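Local coordinates for homoserine O-acetyltransferase (Bacillus anthracis str. 'Ames Ancestor', PDB 3I1I), which probably transfers an acetyl group from acetyl-CoA to the hydroxyl of L-homoserine, a step toward methionine, at residues A[83-88]-A[368-373]; A[181-186]-A[297-302]. One frame throughout, in Å; residues are numbered along the deposited sequence. Where two conformers were deposited one is given.

Contact 1 (A[83-88]-A[368-373])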
ATOM      1  N   THR A  83     -18.161 -25.361  26.475  1.00 27.38           N
ATOM      2  CA  THR A  83     -17.572 -26.685  26.259  1.00 28.19           C
ATOM      3  C   THR A  83     -18.028 -27.784  27.264  1.00 29.10           C
ATOM      4  O   THR A  83     -17.725 -28.960  27.051  1.00 29.15           O
ATOM      5  CB  THR A  83     -16.043 -26.615  26.288  1.00 28.01           C
ATOM      6  OG1 THR A  83     -15.617 -26.033  27.534  1.00 29.48           O
ATOM      7  CG2 THR A  83     -15.538 -25.789  25.136  1.00 26.13           C
ATOM      8  N   ASN A  84     -18.774 -27.440  28.322  1.00 29.61           N
ATOM      9  CA  ASN A  84     -19.474 -28.485  29.097  1.00 30.34           C
ATOM     10  C   ASN A  84     -20.685 -28.995  28.338  1.00 30.69           C
ATOM     11  O   ASN A  84     -21.301 -29.965  28.735  1.00 31.58           O
ATOM     12  CB  ASN A  84     -19.980 -27.989  30.452  1.00 30.16           C
ATOM     13  CG  ASN A  84     -18.892 -27.569  31.350  1.00 31.10           C
ATOM     14  OD1 ASN A  84     -17.835 -28.202  31.395  1.00 34.47           O
ATOM     15  ND2 ASN A  84     -19.126 -26.486  32.095  1.00 30.16           N
ATOM     16  N   GLN A  85     -21.053 -28.327  27.262  1.00 31.51           N
ATOM     17  CA  GLN A  85     -22.255 -28.683  26.513  1.00 31.26           C
ATOM     18  C   GLN A  85     -21.996 -29.000  25.058  1.00 29.74           C
ATOM     19  O   GLN A  85     -22.662 -29.853  24.484  1.00 30.74           O
ATOM     20  CB  GLN A  85     -23.168 -27.507  26.579  1.00 32.46           C
ATOM     21  CG  GLN A  85     -24.572 -27.847  26.319  1.00 37.26           C
ATOM     22  CD  GLN A  85     -25.456 -26.649  26.534  1.00 42.11           C
ATOM     23  OE1 GLN A  85     -25.222 -25.833  27.452  1.00 42.96           O
ATOM     24  NE2 GLN A  85     -26.490 -26.527  25.689  1.00 45.09           N
ATOM     25  N   TYR A  86     -21.024 -28.330  24.452  1.00 27.86           N
ATOM     26  CA  TYR A  86     -20.767 -28.489  23.026  1.00 26.39           C
ATOM     27  C   TYR A  86     -19.401 -29.137  22.754  1.00 26.06           C
ATOM     28  O   TYR A  86     -18.442 -29.000  23.529  1.00 24.98           O
ATOM     29  CB  TYR A  86     -20.851 -27.128  22.324  1.00 25.74           C
ATOM     30  CG  TYR A  86     -22.236 -26.542  22.353  1.00 24.76           C
ATOM     31  CD1 TYR A  86     -23.249 -27.160  21.682  1.00 24.54           C
ATOM     32  CD2 TYR A  86     -22.529 -25.374  23.059  1.00 25.38           C
ATOM     33  CE1 TYR A  86     -24.521 -26.678  21.699  1.00 26.90           C
ATOM     34  CE2 TYR A  86     -23.827 -24.866  23.083  1.00 26.72           C
ATOM     35  CZ  TYR A  86     -24.816 -25.530  22.390  1.00 28.65           C
ATOM     36  OH  TYR A  86     -26.127 -25.099  22.355  1.00 32.68           O
ATOM     37  N   PHE A  87     -19.330 -29.841  21.632  1.00 24.98           N
ATOM     38  CA  PHE A  87     -18.072 -30.358  21.140  1.00 24.15           C
ATOM     39  C   PHE A  87     -17.622 -29.355  20.083  1.00 23.84           C
ATOM     40  O   PHE A  87     -18.276 -29.212  19.048  1.00 24.33           O
ATOM     41  CB  PHE A  87     -18.303 -31.739  20.535  1.00 23.88           C
ATOM     42  CG  PHE A  87     -17.075 -32.364  19.984  1.00 23.40           C
ATOM     43  CD1 PHE A  87     -16.015 -32.670  20.819  1.00 24.58           C
ATOM     44  CD2 PHE A  87     -16.974 -32.644  18.653  1.00 22.44           C
ATOM     45  CE1 PHE A  87     -14.876 -33.245  20.334  1.00 24.50           C
ATOM     46  CE2 PHE A  87     -15.826 -33.234  18.140  1.00 23.96           C
ATOM     47  CZ  PHE A  87     -14.772 -33.536  18.988  1.00 24.93           C
ATOM     48  N   VAL A  88     -16.516 -28.665  20.325  1.00 23.29           N
ATOM     49  CA  VAL A  88     -16.093 -27.569  19.457  1.00 22.73           C
ATOM     50  C   VAL A  88     -14.876 -27.967  18.643  1.00 22.93           C
ATOM     51  O   VAL A  88     -13.934 -28.515  19.200  1.00 22.94           O
ATOM     52  CB  VAL A  88     -15.768 -26.315  20.297  1.00 23.29           C
ATOM     53  CG1 VAL A  88     -15.237 -25.159  19.406  1.00 21.02           C
ATOM     54  CG2 VAL A  88     -16.983 -25.892  21.123  1.00 21.07           C
ATOM     55  N   PHE A 368     -28.381 -17.282  20.839  1.00 23.83           N
ATOM     56  CA  PHE A 368     -28.568 -17.793  19.497  1.00 24.12           C
ATOM     57  C   PHE A 368     -28.265 -19.292  19.395  1.00 24.21           C
ATOM     58  O   PHE A 368     -28.989 -20.037  18.730  1.00 23.60           O
ATOM     59  CB  PHE A 368     -27.693 -17.011  18.530  1.00 23.93           C
ATOM     60  CG  PHE A 368     -28.034 -17.231  17.117  1.00 23.84           C
ATOM     61  CD1 PHE A 368     -29.148 -16.645  16.573  1.00 25.48           C
ATOM     62  CD2 PHE A 368     -27.245 -18.018  16.315  1.00 24.49           C
ATOM     63  CE1 PHE A 368     -29.482 -16.840  15.227  1.00 26.21           C
ATOM     64  CE2 PHE A 368     -27.583 -18.217  14.976  1.00 25.30           C
ATOM     65  CZ  PHE A 368     -28.694 -17.626  14.444  1.00 24.95           C
ATOM     66  N   LEU A 369     -27.236 -19.737  20.097  1.00 25.00           N
ATOM     67  CA  LEU A 369     -26.913 -21.158  20.156  1.00 25.86           C
ATOM     68  C   LEU A 369     -28.032 -21.971  20.818  1.00 27.80           C
ATOM     69  O   LEU A 369     -28.152 -23.168  20.582  1.00 27.74           O
ATOM     70  CB  LEU A 369     -25.595 -21.377  20.887  1.00 25.10           C
ATOM     71  CG  LEU A 369     -24.367 -20.867  20.138  1.00 24.77           C
ATOM     72  CD1 LEU A 369     -23.114 -21.042  21.015  1.00 21.87           C
ATOM     73  CD2 LEU A 369     -24.217 -21.565  18.739  1.00 18.61           C
ATOM     74  N   ASN A 370     -28.860 -21.308  21.616  1.00 30.07           N
ATOM     75  CA  ASN A 370     -29.993 -21.938  22.269  1.00 31.97           C
ATOM     76  C   ASN A 370     -31.341 -21.738  21.606  1.00 32.99           C
ATOM     77  O   ASN A 370     -32.299 -22.302  22.035  1.00 33.23           O
ATOM     78  CB  ASN A 370     -30.064 -21.446  23.708  1.00 32.52           C
ATOM     79  CG  ASN A 370     -28.982 -22.047  24.536  1.00 34.99           C
ATOM     80  OD1 ASN A 370     -28.956 -23.266  24.705  1.00 39.12           O
ATOM     81  ND2 ASN A 370     -28.042 -21.228  25.014  1.00 36.74           N
ATOM     82  N   ARG A 371     -31.432 -20.941  20.561  1.00 34.44           N
ATOM     83  CA  ARG A 371     -32.693 -20.808  19.862  1.00 35.50           C
ATOM     84  C   ARG A 371     -32.884 -22.003  18.903  1.00 36.18           C
ATOM     85  O   ARG A 371     -31.917 -22.505  18.313  1.00 35.61           O
ATOM     86  CB  ARG A 371     -32.709 -19.487  19.115  1.00 35.91           C
ATOM     87  CG  ARG A 371     -33.915 -19.240  18.261  1.00 37.92           C
ATOM     88  CD  ARG A 371     -33.639 -18.061  17.378  1.00 42.13           C
ATOM     89  NE  ARG A 371     -33.404 -16.854  18.179  1.00 44.97           N
ATOM     90  CZ  ARG A 371     -34.377 -16.100  18.696  1.00 48.14           C
ATOM     91  NH1 ARG A 371     -35.659 -16.412  18.474  1.00 47.87           N
ATOM     92  NH2 ARG A 371     -34.073 -15.016  19.421  1.00 48.68           N
ATOM     93  N   LYS A 372     -34.132 -22.442  18.757  1.00 36.94           N
ATOM     94  CA  LYS A 372     -34.439 -23.596  17.919  1.00 38.55           C
ATOM     95  C   LYS A 372     -34.376 -23.263  16.418  1.00 38.34           C
ATOM     96  O   LYS A 372     -34.617 -22.135  15.998  1.00 38.02           O
ATOM     97  CB  LYS A 372     -35.816 -24.171  18.277  1.00 38.99           C
ATOM     98  CG  LYS A 372     -36.992 -23.380  17.720  1.00 41.74           C
ATOM     99  CD  LYS A 372     -38.338 -23.959  18.196  1.00 45.80           C
ATOM    100  CE  LYS A 372     -39.470 -23.565  17.253  1.00 47.90           C
ATOM    101  NZ  LYS A 372     -39.416 -24.356  15.965  1.00 49.69           N
ATOM    102  N   VAL A 373     -34.061 -24.279  15.628  1.00 38.83           N
ATOM    103  CA  VAL A 373     -33.928 -24.140  14.188  1.00 39.12           C
ATOM    104  C   VAL A 373     -35.307 -23.907  13.567  1.00 39.69           C
ATOM    105  O   VAL A 373     -36.270 -24.588  13.889  1.00 38.55           O
ATOM    106  CB  VAL A 373     -33.210 -25.363  13.578  1.00 39.08           C
ATOM    107  CG1 VAL A 373     -33.105 -25.254  12.000  1.00 36.69           C
ATOM    108  CG2 VAL A 373     -31.844 -25.494  14.247  1.00 39.26           C
TER

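Contact 2 (A[181-186]-A[297-302])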
ATOM      1  N   ASN A 181     -18.642 -10.416   5.634  1.00 19.76           N
ATOM      2  CA  ASN A 181     -19.598 -10.014   4.571  1.00 19.01           C
ATOM      3  C   ASN A 181     -19.707 -11.146   3.553  1.00 18.82           C
ATOM      4  O   ASN A 181     -18.781 -11.976   3.441  1.00 18.02           O
ATOM      5  CB  ASN A 181     -19.133  -8.749   3.855  1.00 18.44           C
ATOM      6  CG  ASN A 181     -19.646  -7.501   4.498  1.00 20.18           C
ATOM      7  OD1 ASN A 181     -20.825  -7.421   4.820  1.00 22.68           O
ATOM      8  ND2 ASN A 181     -18.770  -6.518   4.714  1.00 20.89           N
ATOM      9  N   PRO A 182     -20.830 -11.194   2.815  1.00 19.01           N
ATOM     10  CA  PRO A 182     -21.031 -12.262   1.853  1.00 19.68           C
ATOM     11  C   PRO A 182     -20.126 -12.143   0.639  1.00 19.72           C
ATOM     12  O   PRO A 182     -19.948 -13.117  -0.086  1.00 19.13           O
ATOM     13  CB  PRO A 182     -22.507 -12.123   1.454  1.00 19.45           C
ATOM     14  CG  PRO A 182     -22.881 -10.765   1.831  1.00 20.35           C
ATOM     15  CD  PRO A 182     -22.003 -10.312   2.914  1.00 19.71           C
ATOM     16  N   GLN A 183     -19.610 -10.941   0.408  1.00 20.15           N
ATOM     17  CA  GLN A 183     -18.749 -10.653  -0.740  1.00 20.91           C
ATOM     18  C   GLN A 183     -17.709  -9.678  -0.273  1.00 20.43           C
ATOM     19  O   GLN A 183     -18.066  -8.702   0.357  1.00 21.62           O
ATOM     20  CB  GLN A 183     -19.561 -10.014  -1.877  1.00 21.31           C
ATOM     21  CG  GLN A 183     -20.670 -10.897  -2.416  1.00 23.39           C
ATOM     22  CD  GLN A 183     -21.530 -10.202  -3.483  1.00 25.80           C
ATOM     23  OE1 GLN A 183     -22.150  -9.177  -3.204  1.00 26.24           O
ATOM     24  NE2 GLN A 183     -21.598 -10.787  -4.690  1.00 20.94           N
ATOM     25  N   ASN A 184     -16.429  -9.934  -0.518  1.00 20.28           N
ATOM     26  CA  ASN A 184     -15.425  -9.053   0.027  1.00 20.02           C
ATOM     27  C   ASN A 184     -15.606  -7.676  -0.632  1.00 19.99           C
ATOM     28  O   ASN A 184     -15.642  -7.568  -1.850  1.00 18.99           O
ATOM     29  CB  ASN A 184     -14.014  -9.560  -0.198  1.00 20.45           C
ATOM     30  CG  ASN A 184     -13.020  -8.891   0.736  1.00 22.65           C
ATOM     31  OD1 ASN A 184     -13.198  -8.977   1.942  1.00 24.62           O
ATOM     32  ND2 ASN A 184     -11.980  -8.237   0.197  1.00 22.76           N
ATOM     33  N   PRO A 185     -15.767  -6.627   0.176  1.00 19.63           N
ATOM     34  CA  PRO A 185     -15.967  -5.316  -0.429  1.00 19.95           C
ATOM     35  C   PRO A 185     -14.856  -4.954  -1.384  1.00 19.70           C
ATOM     36  O   PRO A 185     -13.710  -5.357  -1.192  1.00 19.52           O
ATOM     37  CB  PRO A 185     -15.972  -4.370   0.761  1.00 20.08           C
ATOM     38  CG  PRO A 185     -16.451  -5.228   1.892  1.00 21.60           C
ATOM     39  CD  PRO A 185     -15.798  -6.577   1.642  1.00 20.09           C
ATOM     40  N   ILE A 186     -15.219  -4.224  -2.421  1.00 19.48           N
ATOM     41  CA  ILE A 186     -14.275  -3.800  -3.446  1.00 19.73           C
ATOM     42  C   ILE A 186     -13.136  -2.978  -2.819  1.00 19.99           C
ATOM     43  O   ILE A 186     -11.983  -3.203  -3.137  1.00 20.50           O
ATOM     44  CB  ILE A 186     -14.988  -2.935  -4.533  1.00 19.22           C
ATOM     45  CG1 ILE A 186     -16.074  -3.754  -5.235  1.00 19.49           C
ATOM     46  CG2 ILE A 186     -13.982  -2.379  -5.557  1.00 17.61           C
ATOM     47  CD1 ILE A 186     -15.579  -5.062  -5.899  1.00 15.73           C
ATOM     48  N   SER A 297     -26.269 -17.179 -10.143  1.00 26.19           N
ATOM     49  CA  SER A 297     -26.674 -16.098 -11.019  1.00 25.13           C
ATOM     50  C   SER A 297     -26.770 -14.791 -10.276  1.00 24.02           C
ATOM     51  O   SER A 297     -26.781 -13.761 -10.880  1.00 24.19           O
ATOM     52  CB  SER A 297     -28.013 -16.418 -11.689  1.00 24.79           C
ATOM     53  OG  SER A 297     -29.007 -16.667 -10.734  1.00 24.97           O
ATOM     54  N   SER A 298     -26.847 -14.836  -8.956  1.00 23.25           N
ATOM     55  CA  SER A 298     -26.852 -13.617  -8.142  1.00 21.72           C
ATOM     56  C   SER A 298     -26.667 -13.960  -6.670  1.00 20.86           C
ATOM     57  O   SER A 298     -26.785 -15.144  -6.267  1.00 19.62           O
ATOM     58  CB  SER A 298     -28.200 -12.920  -8.266  1.00 21.56           C
ATOM     59  OG  SER A 298     -29.230 -13.681  -7.620  1.00 21.59           O
ATOM     60  N   LEU A 299     -26.416 -12.924  -5.869  1.00 19.73           N
ATOM     61  CA  LEU A 299     -26.353 -13.073  -4.421  1.00 19.41           C
ATOM     62  C   LEU A 299     -27.651 -13.668  -3.902  1.00 19.44           C
ATOM     63  O   LEU A 299     -27.610 -14.580  -3.080  1.00 19.32           O
ATOM     64  CB  LEU A 299     -26.077 -11.732  -3.753  1.00 19.72           C
ATOM     65  CG  LEU A 299     -25.960 -11.737  -2.229  1.00 20.57           C
ATOM     66  CD1 LEU A 299     -24.874 -12.724  -1.748  1.00 19.58           C
ATOM     67  CD2 LEU A 299     -25.688 -10.315  -1.716  1.00 21.16           C
ATOM     68  N   GLU A 300     -28.784 -13.168  -4.404  1.00 19.60           N
ATOM     69  CA  GLU A 300     -30.111 -13.646  -4.048  0.60 20.47           C
ATOM     70  C   GLU A 300     -30.202 -15.189  -4.246  1.00 20.02           C
ATOM     71  O   GLU A 300     -30.710 -15.945  -3.401  1.00 19.43           O
ATOM     72  CB  GLU A 300     -31.151 -12.913  -4.920  0.60 20.97           C
ATOM     73  CG  GLU A 300     -31.123 -11.318  -4.864  0.60 24.86           C
ATOM     74  CD  GLU A 300     -29.790 -10.596  -5.268  0.60 26.81           C
ATOM     75  OE1 GLU A 300     -29.370  -9.608  -4.598  0.60 31.81           O
ATOM     76  OE2 GLU A 300     -29.160 -10.977  -6.249  0.60 26.63           O
ATOM     77  N   GLU A 301     -29.705 -15.656  -5.372  1.00 19.59           N
ATOM     78  CA  GLU A 301     -29.747 -17.084  -5.612  1.00 20.09           C
ATOM     79  C   GLU A 301     -28.859 -17.837  -4.637  1.00 19.15           C
ATOM     80  O   GLU A 301     -29.273 -18.839  -4.109  1.00 20.24           O
ATOM     81  CB  GLU A 301     -29.389 -17.468  -7.052  1.00 20.08           C
ATOM     82  CG  GLU A 301     -29.796 -18.936  -7.339  1.00 23.31           C
ATOM     83  CD  GLU A 301     -29.014 -19.632  -8.441  1.00 24.39           C
ATOM     84  OE1 GLU A 301     -28.401 -18.935  -9.296  1.00 22.15           O
ATOM     85  OE2 GLU A 301     -29.057 -20.896  -8.439  1.00 25.50           O
ATOM     86  N   ALA A 302     -27.647 -17.359  -4.389  1.00 18.57           N
ATOM     87  CA  ALA A 302     -26.741 -18.042  -3.472  1.00 17.83           C
ATOM     88  C   ALA A 302     -27.450 -18.201  -2.119  1.00 17.60           C
ATOM     89  O   ALA A 302     -27.461 -19.275  -1.538  1.00 18.06           O
ATOM     90  CB  ALA A 302     -25.403 -17.276  -3.328  1.00 16.67           C
TER

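Contact 1 (A[83-88]-A[368-373])
The nearest CA atoms of 83-88 and 368-373, those of Tyr86 and Leu369, are 10.0 Å apart, so the interval is bridged by side chains, chiefly the long one of Tyr86. Its first torsion (chi1 -66°) sets CG anti to the carbonyl carbon and sends the ring out toward helix 362-370. The phenol oxygen arrives first: Tyr86 OH lies 3.3 Å from Leu369 O, a carbonyl that accepts a hydrogen bond from His149 NE2, and 4.0 Å from Leu369 CB. Farther back on the ring, Leu369 CD1 approaches Tyr86 CE2 obliquely at 4.4 Å. In the mixed eight-stranded alpha/beta-hydrolase sheet, strand 87-91 lies between 24-34 and 44-48, and helix 362-370 is the C-terminal helix of the chain; the contact thus joins the loop entering strand 87-91 to the C-terminal part of the chain around Leu369 and Asn370. Ile45 of strand 44-48 touches both Tyr86 and Leu369, which are buried, and the ring of His149 meets that of Tyr86 with planes about 35° apart. Toward solvent the contact thins out. Gln85, whose CB sits 4.2 Å above one face of the Tyr86 ring, offset toward its rim, extends its chain past that ring and brings NE2 to 4.2 Å from Asn370 OD1. The same Asn370 OD1 stands 4.1 Å from Tyr86 OH, while Asn370 ND2 turns back to a weak hydrogen bond with Tyr366 O.

Contact 2 (A[181-186]-A[297-302])
Pro182 and Gln183 meet 297-302 through a single residue, Leu299, whose neighbours secure the start of its helix. Ser297 comes first and faces forward along the chain: its N donates to Glu301 OE1 at 2.9 Å, nearly in line with the C-O axis, and its OG reaches the same oxygen at 2.8 Å from the opposite face of the carboxylate plane. Two donors on one oxygen would limit the rotation of the carboxylate. Ser298 is the N-cap of helix 299-304, its OG accepting from Glu301 N at 3.0 Å (N-H...O angle 158°). Leu299 then enters the helix with CG anti to the backbone N (chi1 -179°), which directs its two methyl groups at the loop 181-186. Leu299 CD1 packs on Pro182 CB at 4.0 Å, and CD2 lies 4.0 Å from Gln183 OE1, the glutamine chain passing at a slant to the leucine. Gln183 NE2 is hydrogen-bonded to Asp291, which anchors the amide end, and Ile292 also touches Leu299. After Glu301, Ala302 N closes the first turn on Ser298 O at 3.0 Å. Leu299 thus sets the serine-capped helix before strand 309-313 against the loop after strand 174-178, and the contact joins the two sides of a helical insertion between neighbouring strands of the alpha/beta-hydrolase sheet, consistent with the lid position in this fold.

From the N terminus, the chain passes through strands 10-18, 24-34 and 44-48 of the main sheet, and the short pair 75-76 and 81-82, before reaching 83-88, the first half of contact 1, whose partner 368-373 comes almost at the C terminus. The loop closed by contact 1 therefore contains most of the protein. Contact 2 closes a smaller loop nested entirely within it, from 181-186 to 297-302, and the 110 residues between are a little over half helical, with no strand. Contact 1 ties the entrance of strand 87-91 to the C-terminal helix; contact 2 ties the stretch after strand 174-178 to helix 299-304, which leads to strand 309-313. Their centres are 28 Å apart, and they do not touch.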